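Local coordinates for replicative DNA helicase (Mycobacterium chimaera, PDB 6RIY), which is an intein of the DnaB replicative helicase that probably excises itself from its precursor while joining the flanking protein segments, at residues A1-P9 with A118-E126; G45-F53 with V60-P68. All coordinates share one frame; numbering follows the deposited sequence.

Contact 1: A1-P9 with A118-E126; sequences ALALYTPLP and ASVPVRCVE
The N-terminal edge strand of a four-stranded antiparallel sheet is laid down here, with Leu2 and Ala3 pairing against Arg123 and Val122 of strand 122-127. Leu2 and Arg123 form a hydrogen-bonded pair: Leu2 N donates to Arg123 O at 3.0 Å, and Arg123 N returns a bond to Leu2 O. A third bond, Leu4 N to Pro121 O at 3.2 Å, holds the start of the chain as it enters the Ala3-Thr6 type I turn. Ala1 CB sits between two side chains. Ala1 CB is 3.4 Å from Val122 CG2, tighter than usual for two carbons. With the sulfur of Cys124 turned beside its own backbone N (chi1 -61°), Cys124 SG comes up against Ala1 CB at 3.4 Å. Leu4 forks over the neighbouring strand. Leu4 CD1 touches Pro121 CB at 3.8 Å. The Leu4 and Arg123 side chains cross at about a right angle, with Leu4 CD2 3.5 Å from Arg123 CG. The guanidinium of Arg123 goes elsewhere, to the carbonyls of Val20 and Thr40. Bringing the first residue beside a late strand is characteristic of the Hedgehog/intein fold.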
ATOM      1  N   ALA A   1      -1.623  -7.101   1.750  1.00 17.44           N
ATOM      2  CA  ALA A   1      -2.979  -6.862   1.253  1.00 14.15           C
ATOM      3  C   ALA A   1      -3.541  -5.555   1.791  1.00  8.20           C
ATOM      4  O   ALA A   1      -3.330  -5.233   2.956  1.00 10.15           O
ATOM      5  CB  ALA A   1      -3.886  -7.999   1.640  1.00 12.80           C
ATOM      6  N   LEU A   2      -4.259  -4.829   0.929  1.00  8.96           N
ATOM      7  CA  LEU A   2      -4.911  -3.569   1.263  1.00  6.86           C
ATOM      8  C   LEU A   2      -6.428  -3.726   1.229  1.00  6.73           C
ATOM      9  O   LEU A   2      -6.977  -4.541   0.485  1.00  8.76           O
ATOM     10  CB  LEU A   2      -4.510  -2.427   0.306  1.00  6.35           C
ATOM     11  CG  LEU A   2      -3.003  -2.109   0.227  1.00  9.19           C
ATOM     12  CD1 LEU A   2      -2.725  -0.815  -0.563  1.00  9.69           C
ATOM     13  CD2 LEU A   2      -2.389  -2.005   1.607  1.00 10.46           C
ATOM     14  N   ALA A   3      -7.101  -2.914   2.035  1.00  7.02           N
ATOM     15  CA  ALA A   3      -8.563  -2.907   2.039  1.00  7.24           C
ATOM     16  C   ALA A   3      -9.106  -2.646   0.641  1.00  9.72           C
ATOM     17  O   ALA A   3      -8.534  -1.871  -0.130  1.00  7.28           O
ATOM     18  CB  ALA A   3      -9.073  -1.830   3.001  1.00 10.45           C
ATOM     19  N   LEU A   4     -10.231  -3.295   0.318  1.00  8.14           N
ATOM     20  CA  LEU A   4     -10.836  -3.140  -1.005  1.00  7.29           C
ATOM     21  C   LEU A   4     -11.150  -1.694  -1.339  1.00  7.46           C
ATOM     22  O   LEU A   4     -11.195  -1.335  -2.521  1.00 10.35           O
ATOM     23  CB  LEU A   4     -12.126  -3.941  -1.098  1.00  8.19           C
ATOM     24  CG  LEU A   4     -12.089  -5.438  -0.783  1.00  8.98           C
ATOM     25  CD1 LEU A   4     -13.407  -6.081  -1.230  1.00 10.11           C
ATOM     26  CD2 LEU A   4     -10.908  -6.071  -1.483  1.00 13.27           C
ATOM     27  N   TYR A   5     -11.446  -0.873  -0.336  1.00  7.89           N
ATOM     28  CA  TYR A   5     -11.854   0.501  -0.590  1.00 12.50           C
ATOM     29  C   TYR A   5     -10.674   1.440  -0.743  1.00 10.28           C
ATOM     30  O   TYR A   5     -10.889   2.652  -0.887  1.00 13.22           O
ATOM     31  CB  TYR A   5     -12.788   1.019   0.515  1.00 11.02           C
ATOM     32  CG  TYR A   5     -12.288   0.858   1.948  1.00 14.68           C
ATOM     33  CD1 TYR A   5     -11.119   1.472   2.375  1.00 21.53           C
ATOM     34  CD2 TYR A   5     -13.018   0.129   2.876  1.00 15.92           C
ATOM     35  CE1 TYR A   5     -10.672   1.337   3.673  1.00 21.10           C
ATOM     36  CE2 TYR A   5     -12.582  -0.010   4.182  1.00 20.52           C
ATOM     37  CZ  TYR A   5     -11.405   0.593   4.571  1.00 23.53           C
ATOM     38  OH  TYR A   5     -10.967   0.467   5.867  1.00 25.92           O
ATOM     39  N   THR A   6      -9.453   0.914  -0.717  1.00  9.63           N
ATOM     40  CA  THR A   6      -8.270   1.760  -0.829  1.00  8.03           C
ATOM     41  C   THR A   6      -8.214   2.354  -2.225  1.00  7.21           C
ATOM     42  O   THR A   6      -8.209   1.599  -3.203  1.00  9.60           O
ATOM     43  CB  THR A   6      -6.981   0.988  -0.573  1.00  7.45           C
ATOM     44  OG1 THR A   6      -7.043   0.299   0.684  1.00  8.80           O
ATOM     45  CG2 THR A   6      -5.797   1.969  -0.552  1.00  6.79           C
ATOM     46  N   PRO A   7      -8.204   3.675  -2.372  1.00  8.01           N
ATOM     47  CA  PRO A   7      -8.032   4.260  -3.706  1.00  8.39           C
ATOM     48  C   PRO A   7      -6.577   4.158  -4.137  1.00  7.87           C
ATOM     49  O   PRO A   7      -5.660   4.410  -3.352  1.00 10.46           O
ATOM     50  CB  PRO A   7      -8.460   5.719  -3.513  1.00  9.80           C
ATOM     51  CG  PRO A   7      -8.134   6.004  -2.078  1.00 14.34           C
ATOM     52  CD  PRO A   7      -8.317   4.702  -1.322  1.00  8.95           C
ATOM     53  N   LEU A   8      -6.372   3.752  -5.390  1.00  7.77           N
ATOM     54  CA  LEU A   8      -5.039   3.631  -5.969  1.00  9.22           C
ATOM     55  C   LEU A   8      -4.925   4.539  -7.181  1.00  8.62           C
ATOM     56  O   LEU A   8      -5.799   4.497  -8.052  1.00 10.32           O
ATOM     57  CB  LEU A   8      -4.759   2.180  -6.397  1.00  9.79           C
ATOM     58  CG  LEU A   8      -5.004   1.114  -5.333  1.00  7.09           C
ATOM     59  CD1 LEU A   8      -4.772  -0.278  -5.933  1.00  7.91           C
ATOM     60  CD2 LEU A   8      -4.071   1.346  -4.154  1.00  6.19           C
ATOM     61  N   PRO A   9      -3.870   5.347  -7.301  1.00 11.55           N
ATOM     62  CA  PRO A   9      -3.729   6.170  -8.501  1.00 11.20           C
ATOM     63  C   PRO A   9      -3.352   5.320  -9.702  1.00 13.13           C
ATOM     64  O   PRO A   9      -2.628   4.330  -9.591  1.00 10.87           O
ATOM     65  CB  PRO A   9      -2.595   7.137  -8.138  1.00 11.14           C
ATOM     66  CG  PRO A   9      -1.761   6.356  -7.196  1.00 10.15           C
ATOM     67  CD  PRO A   9      -2.725   5.503  -6.385  1.00 10.27           C
ATOM     68  N   ALA A 118     -10.777  -3.192  13.285  1.00 18.90           N
ATOM     69  CA  ALA A 118     -11.624  -4.301  12.865  1.00 19.31           C
ATOM     70  C   ALA A 118     -11.215  -4.815  11.489  1.00 14.83           C
ATOM     71  O   ALA A 118     -10.821  -4.048  10.609  1.00 14.67           O
ATOM     72  CB  ALA A 118     -13.088  -3.867  12.841  1.00 21.22           C
ATOM     73  N   SER A 119     -11.331  -6.126  11.302  1.00 14.92           N
ATOM     74  CA  SER A 119     -11.038  -6.732  10.008  1.00 14.25           C
ATOM     75  C   SER A 119     -11.968  -6.211   8.912  1.00 13.31           C
ATOM     76  O   SER A 119     -13.182  -6.124   9.096  1.00 15.80           O
ATOM     77  CB  SER A 119     -11.177  -8.256  10.106  1.00 14.43           C
ATOM     78  OG  SER A 119     -10.830  -8.883   8.880  1.00 17.72           O
ATOM     79  N   VAL A 120     -11.392  -5.899   7.756  1.00 14.23           N
ATOM     80  CA  VAL A 120     -12.176  -5.636   6.549  1.00 11.85           C
ATOM     81  C   VAL A 120     -11.629  -6.516   5.436  1.00 11.04           C
ATOM     82  O   VAL A 120     -10.479  -6.980   5.506  1.00 10.45           O
ATOM     83  CB  VAL A 120     -12.126  -4.142   6.143  1.00 16.30           C
ATOM     84  CG1 VAL A 120     -12.719  -3.269   7.238  1.00 15.59           C
ATOM     85  CG2 VAL A 120     -10.711  -3.731   5.804  1.00 16.25           C
ATOM     86  N   PRO A 121     -12.421  -6.757   4.388  1.00 11.62           N
ATOM     87  CA  PRO A 121     -11.918  -7.527   3.240  1.00 11.22           C
ATOM     88  C   PRO A 121     -10.701  -6.857   2.614  1.00  9.83           C
ATOM     89  O   PRO A 121     -10.638  -5.631   2.505  1.00 10.26           O
ATOM     90  CB  PRO A 121     -13.110  -7.534   2.272  1.00 14.07           C
ATOM     91  CG  PRO A 121     -14.326  -7.323   3.160  1.00 18.48           C
ATOM     92  CD  PRO A 121     -13.843  -6.386   4.227  1.00 14.21           C
ATOM     93  N   VAL A 122      -9.730  -7.671   2.183  1.00  9.47           N
ATOM     94  CA  VAL A 122      -8.481  -7.159   1.613  1.00  9.20           C
ATOM     95  C   VAL A 122      -8.110  -7.984   0.386  1.00 15.24           C
ATOM     96  O   VAL A 122      -8.635  -9.073   0.162  1.00 13.43           O
ATOM     97  CB  VAL A 122      -7.311  -7.150   2.635  1.00  7.84           C
ATOM     98  CG1 VAL A 122      -7.644  -6.264   3.814  1.00  9.37           C
ATOM     99  CG2 VAL A 122      -6.935  -8.578   3.097  1.00  8.55           C
ATOM    100  N   ARG A 123      -7.183  -7.445  -0.413  1.00 10.31           N
ATOM    101  CA  ARG A 123      -6.627  -8.127  -1.581  1.00  9.50           C
ATOM    102  C   ARG A 123      -5.157  -7.764  -1.739  1.00  9.43           C
ATOM    103  O   ARG A 123      -4.751  -6.652  -1.399  1.00  9.82           O
ATOM    104  CB  ARG A 123      -7.319  -7.719  -2.888  1.00 16.06           C
ATOM    105  CG  ARG A 123      -8.713  -8.219  -3.130  1.00 22.21           C
ATOM    106  CD  ARG A 123      -9.219  -7.659  -4.469  1.00 21.97           C
ATOM    107  NE  ARG A 123      -8.721  -8.424  -5.609  1.00 22.19           N
ATOM    108  CZ  ARG A 123      -8.685  -7.975  -6.860  1.00 18.65           C
ATOM    109  NH1 ARG A 123      -9.093  -6.742  -7.144  1.00 15.37           N
ATOM    110  NH2 ARG A 123      -8.229  -8.756  -7.826  1.00 17.97           N
ATOM    111  N   CYS A 124      -4.391  -8.671  -2.346  1.00 12.69           N
ATOM    112  CA  CYS A 124      -3.022  -8.399  -2.775  1.00 17.38           C
ATOM    113  C   CYS A 124      -2.922  -8.328  -4.293  1.00 11.63           C
ATOM    114  O   CYS A 124      -3.642  -9.020  -5.020  1.00 12.87           O
ATOM    115  CB  CYS A 124      -2.039  -9.469  -2.293  1.00 27.18           C
ATOM    116  SG  CYS A 124      -1.916  -9.653  -0.530  1.00 35.45           S
ATOM    117  N   VAL A 125      -1.970  -7.520  -4.760  1.00 16.58           N
ATOM    118  CA  VAL A 125      -1.591  -7.474  -6.166  1.00 18.77           C
ATOM    119  C   VAL A 125      -0.098  -7.759  -6.259  1.00 18.03           C
ATOM    120  O   VAL A 125       0.664  -7.538  -5.314  1.00 16.95           O
ATOM    121  CB  VAL A 125      -1.916  -6.113  -6.820  1.00 15.42           C
ATOM    122  CG1 VAL A 125      -3.406  -5.819  -6.748  1.00 17.89           C
ATOM    123  CG2 VAL A 125      -1.117  -4.992  -6.141  1.00 17.76           C
ATOM    124  N   GLU A 126       0.322  -8.248  -7.419  1.00 15.51           N
ATOM    125  CA  GLU A 126       1.730  -8.243  -7.784  1.00 20.27           C
ATOM    126  C   GLU A 126       1.905  -7.356  -9.009  1.00 14.39           C
ATOM    127  O   GLU A 126       1.041  -7.325  -9.886  1.00 15.32           O
ATOM    128  CB  GLU A 126       2.238  -9.657  -8.051  1.00 18.93           C
ATOM    129  CG  GLU A 126       1.907 -10.632  -6.926  1.00 26.55           C
ATOM    130  CD  GLU A 126       2.534 -12.001  -7.108  1.00 40.92           C
ATOM    131  OE1 GLU A 126       3.717 -12.070  -7.505  1.00 43.43           O
ATOM    132  OE2 GLU A 126       1.844 -13.011  -6.850  1.00 39.56           O
TER

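Contact 2: G45-F53 with V60-P68; sequences GRPCYEVEF and VADAAHQWP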
ATOM      1  N   GLY A  45     -11.442 -11.889   6.814  1.00 16.44           N
ATOM      2  CA  GLY A  45     -11.077 -12.259   8.167  1.00 18.06           C
ATOM      3  C   GLY A  45      -9.647 -11.978   8.566  1.00 17.96           C
ATOM      4  O   GLY A  45      -9.241 -12.377   9.662  1.00 19.70           O
ATOM      5  N   ARG A  46      -8.872 -11.306   7.722  1.00 17.20           N
ATOM      6  CA  ARG A  46      -7.480 -11.035   8.063  1.00 20.64           C
ATOM      7  C   ARG A  46      -7.391  -9.962   9.151  1.00 16.76           C
ATOM      8  O   ARG A  46      -8.175  -9.008   9.153  1.00 17.41           O
ATOM      9  CB  ARG A  46      -6.708 -10.590   6.817  1.00 20.44           C
ATOM     10  CG  ARG A  46      -6.690 -11.625   5.686  1.00 21.45           C
ATOM     11  CD  ARG A  46      -5.886 -12.858   6.058  1.00 33.74           C
ATOM     12  NE  ARG A  46      -4.490 -12.542   6.338  1.00 41.28           N
ATOM     13  CZ  ARG A  46      -3.660 -13.341   7.004  1.00 45.45           C
ATOM     14  NH1 ARG A  46      -4.086 -14.511   7.463  1.00 44.37           N
ATOM     15  NH2 ARG A  46      -2.402 -12.970   7.209  1.00 48.00           N
ATOM     16  N   PRO A  47      -6.453 -10.084  10.087  1.00 21.15           N
ATOM     17  CA  PRO A  47      -6.226  -8.994  11.040  1.00 18.85           C
ATOM     18  C   PRO A  47      -5.720  -7.772  10.295  1.00 19.50           C
ATOM     19  O   PRO A  47      -4.832  -7.878   9.449  1.00 17.87           O
ATOM     20  CB  PRO A  47      -5.166  -9.561  11.990  1.00 21.23           C
ATOM     21  CG  PRO A  47      -5.130 -11.029  11.717  1.00 31.01           C
ATOM     22  CD  PRO A  47      -5.509 -11.192  10.287  1.00 22.95           C
ATOM     23  N   CYS A  48      -6.312  -6.614  10.587  1.00 11.93           N
ATOM     24  CA  CYS A  48      -6.034  -5.402   9.837  1.00 11.02           C
ATOM     25  C   CYS A  48      -5.503  -4.291  10.726  1.00 13.91           C
ATOM     26  O   CYS A  48      -5.865  -4.178  11.900  1.00 14.06           O
ATOM     27  CB  CYS A  48      -7.280  -4.881   9.136  1.00 12.73           C
ATOM     28  SG  CYS A  48      -7.779  -5.935   7.765  1.00 13.50           S
ATOM     29  N   TYR A  49      -4.698  -3.427  10.117  1.00  9.69           N
ATOM     30  CA  TYR A  49      -4.153  -2.249  10.767  1.00 12.99           C
ATOM     31  C   TYR A  49      -4.522  -0.997   9.990  1.00 11.01           C
ATOM     32  O   TYR A  49      -4.510  -0.994   8.758  1.00 10.03           O
ATOM     33  CB  TYR A  49      -2.626  -2.339  10.866  1.00 17.08           C
ATOM     34  CG  TYR A  49      -2.158  -3.155  12.035  1.00 16.79           C
ATOM     35  CD1 TYR A  49      -2.379  -4.524  12.084  1.00 16.44           C
ATOM     36  CD2 TYR A  49      -1.503  -2.558  13.097  1.00 12.64           C
ATOM     37  CE1 TYR A  49      -1.959  -5.271  13.171  1.00 21.87           C
ATOM     38  CE2 TYR A  49      -1.072  -3.295  14.181  1.00 20.81           C
ATOM     39  CZ  TYR A  49      -1.304  -4.650  14.212  1.00 24.99           C
ATOM     40  OH  TYR A  49      -0.877  -5.388  15.291  1.00 32.21           O
ATOM     41  N   GLU A  50      -4.820   0.076  10.714  1.00 10.00           N
ATOM     42  CA  GLU A  50      -4.996   1.393  10.117  1.00 12.91           C
ATOM     43  C   GLU A  50      -3.678   2.160  10.223  1.00 14.53           C
ATOM     44  O   GLU A  50      -3.219   2.457  11.327  1.00 13.37           O
ATOM     45  CB  GLU A  50      -6.130   2.125  10.827  1.00 17.80           C
ATOM     46  CG  GLU A  50      -6.459   3.488  10.300  1.00 19.60           C
ATOM     47  CD  GLU A  50      -7.784   3.987  10.832  1.00 30.45           C
ATOM     48  OE1 GLU A  50      -8.829   3.421  10.456  1.00 29.95           O
ATOM     49  OE2 GLU A  50      -7.784   4.934  11.643  1.00 33.67           O
ATOM     50  N   VAL A  51      -3.071   2.473   9.082  1.00 14.71           N
ATOM     51  CA  VAL A  51      -1.792   3.172   9.033  1.00 12.14           C
ATOM     52  C   VAL A  51      -2.052   4.601   8.581  1.00 12.65           C
ATOM     53  O   VAL A  51      -2.591   4.829   7.494  1.00 16.07           O
ATOM     54  CB  VAL A  51      -0.791   2.475   8.102  1.00 13.97           C
ATOM     55  CG1 VAL A  51       0.590   3.111   8.261  1.00 11.62           C
ATOM     56  CG2 VAL A  51      -0.764   0.973   8.378  1.00 12.04           C
ATOM     57  N   GLU A  52      -1.672   5.556   9.419  1.00 10.19           N
ATOM     58  CA  GLU A  52      -1.886   6.977   9.172  1.00 11.29           C
ATOM     59  C   GLU A  52      -0.546   7.637   8.893  1.00 18.79           C
ATOM     60  O   GLU A  52       0.409   7.463   9.661  1.00 14.96           O
ATOM     61  CB  GLU A  52      -2.570   7.629  10.375  1.00 14.09           C
ATOM     62  CG  GLU A  52      -2.887   9.091  10.204  1.00 29.13           C
ATOM     63  CD  GLU A  52      -3.491   9.695  11.455  1.00 44.92           C
ATOM     64  OE1 GLU A  52      -4.540  10.361  11.337  1.00 47.12           O
ATOM     65  OE2 GLU A  52      -2.920   9.500  12.554  1.00 49.20           O
ATOM     66  N   PHE A  53      -0.480   8.390   7.799  1.00 11.15           N
ATOM     67  CA  PHE A  53       0.760   9.044   7.395  1.00 15.40           C
ATOM     68  C   PHE A  53       0.692  10.537   7.665  1.00 15.99           C
ATOM     69  O   PHE A  53      -0.369  11.097   7.920  1.00 14.44           O
ATOM     70  CB  PHE A  53       1.045   8.763   5.925  1.00 11.70           C
ATOM     71  CG  PHE A  53       1.217   7.306   5.640  1.00  9.81           C
ATOM     72  CD1 PHE A  53       2.449   6.696   5.818  1.00 15.12           C
ATOM     73  CD2 PHE A  53       0.144   6.546   5.218  1.00 12.45           C
ATOM     74  CE1 PHE A  53       2.618   5.340   5.562  1.00 15.86           C
ATOM     75  CE2 PHE A  53       0.296   5.180   4.970  1.00 10.97           C
ATOM     76  CZ  PHE A  53       1.549   4.585   5.140  1.00 16.21           C
ATOM     77  N   VAL A  60      -5.852   1.184   5.323  1.00  8.59           N
ATOM     78  CA  VAL A  60      -6.101  -0.012   6.114  1.00  8.23           C
ATOM     79  C   VAL A  60      -5.507  -1.197   5.372  1.00  7.83           C
ATOM     80  O   VAL A  60      -5.779  -1.404   4.179  1.00 10.12           O
ATOM     81  CB  VAL A  60      -7.600  -0.194   6.378  1.00 11.49           C
ATOM     82  CG1 VAL A  60      -7.877  -1.534   7.022  1.00 10.18           C
ATOM     83  CG2 VAL A  60      -8.093   0.956   7.255  1.00 12.66           C
ATOM     84  N   ALA A  61      -4.656  -1.945   6.063  1.00  7.68           N
ATOM     85  CA  ALA A  61      -3.907  -3.015   5.433  1.00  9.31           C
ATOM     86  C   ALA A  61      -3.840  -4.182   6.397  1.00 10.61           C
ATOM     87  O   ALA A  61      -3.985  -4.017   7.612  1.00 11.28           O
ATOM     88  CB  ALA A  61      -2.492  -2.568   5.047  1.00 14.31           C
ATOM     89  N   ASP A  62      -3.601  -5.373   5.855  1.00 10.82           N
ATOM     90  CA  ASP A  62      -3.494  -6.482   6.780  1.00 12.76           C
ATOM     91  C   ASP A  62      -2.186  -6.377   7.563  1.00  9.91           C
ATOM     92  O   ASP A  62      -1.276  -5.601   7.229  1.00 12.36           O
ATOM     93  CB  ASP A  62      -3.643  -7.825   6.058  1.00 19.45           C
ATOM     94  CG  ASP A  62      -2.388  -8.272   5.378  1.00 30.47           C
ATOM     95  OD1 ASP A  62      -1.643  -7.419   4.857  1.00 31.98           O
ATOM     96  OD2 ASP A  62      -2.153  -9.498   5.352  1.00 40.89           O
ATOM     97  N   ALA A  63      -2.136  -7.117   8.668  1.00 13.55           N
ATOM     98  CA  ALA A  63      -1.032  -6.957   9.609  1.00 12.65           C
ATOM     99  C   ALA A  63       0.318  -7.231   8.966  1.00 13.00           C
ATOM    100  O   ALA A  63       1.329  -6.641   9.377  1.00 15.41           O
ATOM    101  CB  ALA A  63      -1.240  -7.884  10.808  1.00 12.88           C
ATOM    102  N   ALA A  64       0.363  -8.101   7.959  1.00 14.32           N
ATOM    103  CA  ALA A  64       1.637  -8.490   7.372  1.00 17.37           C
ATOM    104  C   ALA A  64       2.007  -7.705   6.121  1.00 18.73           C
ATOM    105  O   ALA A  64       3.064  -7.972   5.542  1.00 20.91           O
ATOM    106  CB  ALA A  64       1.637  -9.980   7.047  1.00 20.47           C
ATOM    107  N   HIS A  65       1.170  -6.771   5.674  1.00 11.33           N
ATOM    108  CA  HIS A  65       1.523  -5.962   4.511  1.00 13.88           C
ATOM    109  C   HIS A  65       2.829  -5.210   4.755  1.00 15.13           C
ATOM    110  O   HIS A  65       3.079  -4.730   5.862  1.00 10.79           O
ATOM    111  CB  HIS A  65       0.403  -4.969   4.198  1.00 13.09           C
ATOM    112  CG  HIS A  65       0.570  -4.273   2.884  1.00 12.59           C
ATOM    113  ND1 HIS A  65       0.064  -4.778   1.708  1.00 14.00           N
ATOM    114  CD2 HIS A  65       1.191  -3.113   2.561  1.00 12.97           C
ATOM    115  CE1 HIS A  65       0.366  -3.963   0.714  1.00 16.01           C
ATOM    116  NE2 HIS A  65       1.049  -2.944   1.205  1.00 14.50           N
ATOM    117  N   GLN A  66       3.666  -5.109   3.718  1.00 11.13           N
ATOM    118  CA  GLN A  66       5.024  -4.588   3.857  1.00 10.54           C
ATOM    119  C   GLN A  66       5.149  -3.160   3.341  1.00 10.42           C
ATOM    120  O   GLN A  66       4.513  -2.786   2.352  1.00 15.02           O
ATOM    121  CB  GLN A  66       6.016  -5.491   3.123  1.00 16.28           C
ATOM    122  CG  GLN A  66       6.052  -6.892   3.693  1.00 19.36           C
ATOM    123  CD  GLN A  66       6.914  -7.831   2.879  1.00 27.29           C
ATOM    124  OE1 GLN A  66       7.776  -7.398   2.126  1.00 28.69           O
ATOM    125  NE2 GLN A  66       6.673  -9.129   3.023  1.00 40.51           N
ATOM    126  N   TRP A  67       5.978  -2.365   4.026  1.00  9.16           N
ATOM    127  CA  TRP A  67       6.131  -0.941   3.747  1.00  8.46           C
ATOM    128  C   TRP A  67       7.619  -0.623   3.665  1.00  9.07           C
ATOM    129  O   TRP A  67       8.384  -1.036   4.550  1.00 10.94           O
ATOM    130  CB  TRP A  67       5.487  -0.091   4.847  1.00 10.28           C
ATOM    131  CG  TRP A  67       4.023  -0.366   5.025  1.00  7.15           C
ATOM    132  CD1 TRP A  67       3.461  -1.315   5.827  1.00 11.47           C
ATOM    133  CD2 TRP A  67       2.942   0.307   4.372  1.00 11.09           C
ATOM    134  NE1 TRP A  67       2.090  -1.272   5.717  1.00 12.92           N
ATOM    135  CE2 TRP A  67       1.747  -0.287   4.828  1.00 12.69           C
ATOM    136  CE3 TRP A  67       2.866   1.359   3.451  1.00 11.72           C
ATOM    137  CZ2 TRP A  67       0.490   0.137   4.398  1.00  8.88           C
ATOM    138  CZ3 TRP A  67       1.616   1.770   3.017  1.00  8.72           C
ATOM    139  CH2 TRP A  67       0.447   1.156   3.488  1.00  9.93           C
ATOM    140  N   PRO A  68       8.061   0.117   2.659  1.00  9.22           N
ATOM    141  CA  PRO A  68       9.485   0.485   2.570  1.00 10.01           C
ATOM    142  C   PRO A  68       9.794   1.684   3.456  1.00 16.90           C
ATOM    143  O   PRO A  68       9.336   2.797   3.186  1.00 13.18           O
ATOM    144  CB  PRO A  68       9.657   0.823   1.084  1.00 10.63           C
ATOM    145  CG  PRO A  68       8.313   1.390   0.692  1.00 11.61           C
ATOM    146  CD  PRO A  68       7.276   0.623   1.518  1.00 10.42           C
TER
HETATM  147  O   HOH W   1      -1.656 -10.470   7.713  1.00 33.25           O
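Asp62 lies side by side with Arg46 at the open end of the hairpin formed by strands 48-53 and 58-62. Asp62 CB lies 3.6 Å from Pro47 O. The carboxylate is then carried between the backbone N and the carbonyl carbon of its own residue (chi1 80°). OD2 meets the edge of the Arg46 guanidinium, near its plane. This salt bridge is long, with Arg46 NH2 3.9 Å from Asp62 OD2. A water closes the gap. It donates to Asp62 OD2 at 2.6 Å and accepts from Arg46 NH2 at 2.7 Å. It also accepts from Ala64 N, so the turn that follows the strand joins the same network. The other oxygen, OD1, takes a hydrogen bond from the N-terminal nitrogen of Ala1.

Backbone bonds set the register beside this site. Tyr49 N reaches Ala61 O at 2.7 Å in an almost straight bond (175° at the hydrogen), and Ala61 N answers to Tyr49 O. Ala63 N bonds to Pro47 O. Ala63 CB packs obliquely on the Tyr49 ring, 3.6 Å from Tyr49 CE1.

Further along, Phe53 meets Trp67, with CZ of Phe53 3.5 Å from CZ3 of Trp67. The two ring planes are 54° apart. Val51 CG2 also lies near the indole. Trp67, on the next strand, 66-69, bonds through NE1 to Ser76 OG.

The contact thus has a polar end and an apolar end. At the polar end, direct attraction between Arg46 and Asp62 is probably modest. The water relays Arg46 to OD2, while the Ala1 nitrogen holds OD1, so Asp62 links the hairpin to the N terminus.

How the contacts relate
The chain starts in contact 1, where residues 1-9 pair with residues 118-126, closing a loop of 108 intervening residues. Contact 2 falls within that loop and closes a much shorter one, the hairpin of strands 48-53 and 58-62. The contacts nest and do not cross. Their centres are about 9 Å apart, and they touch directly: Ala1 O probably accepts a hydrogen bond from Asp62 N, and Ser119 OG is bonded to Arg46 O. The N terminus thus bridges two four-stranded sheets. Trp67, Cys124 and Thr143 probably form the Trp-Cys-Thr signature of class 3 inteins, which would draw both contacts to one site.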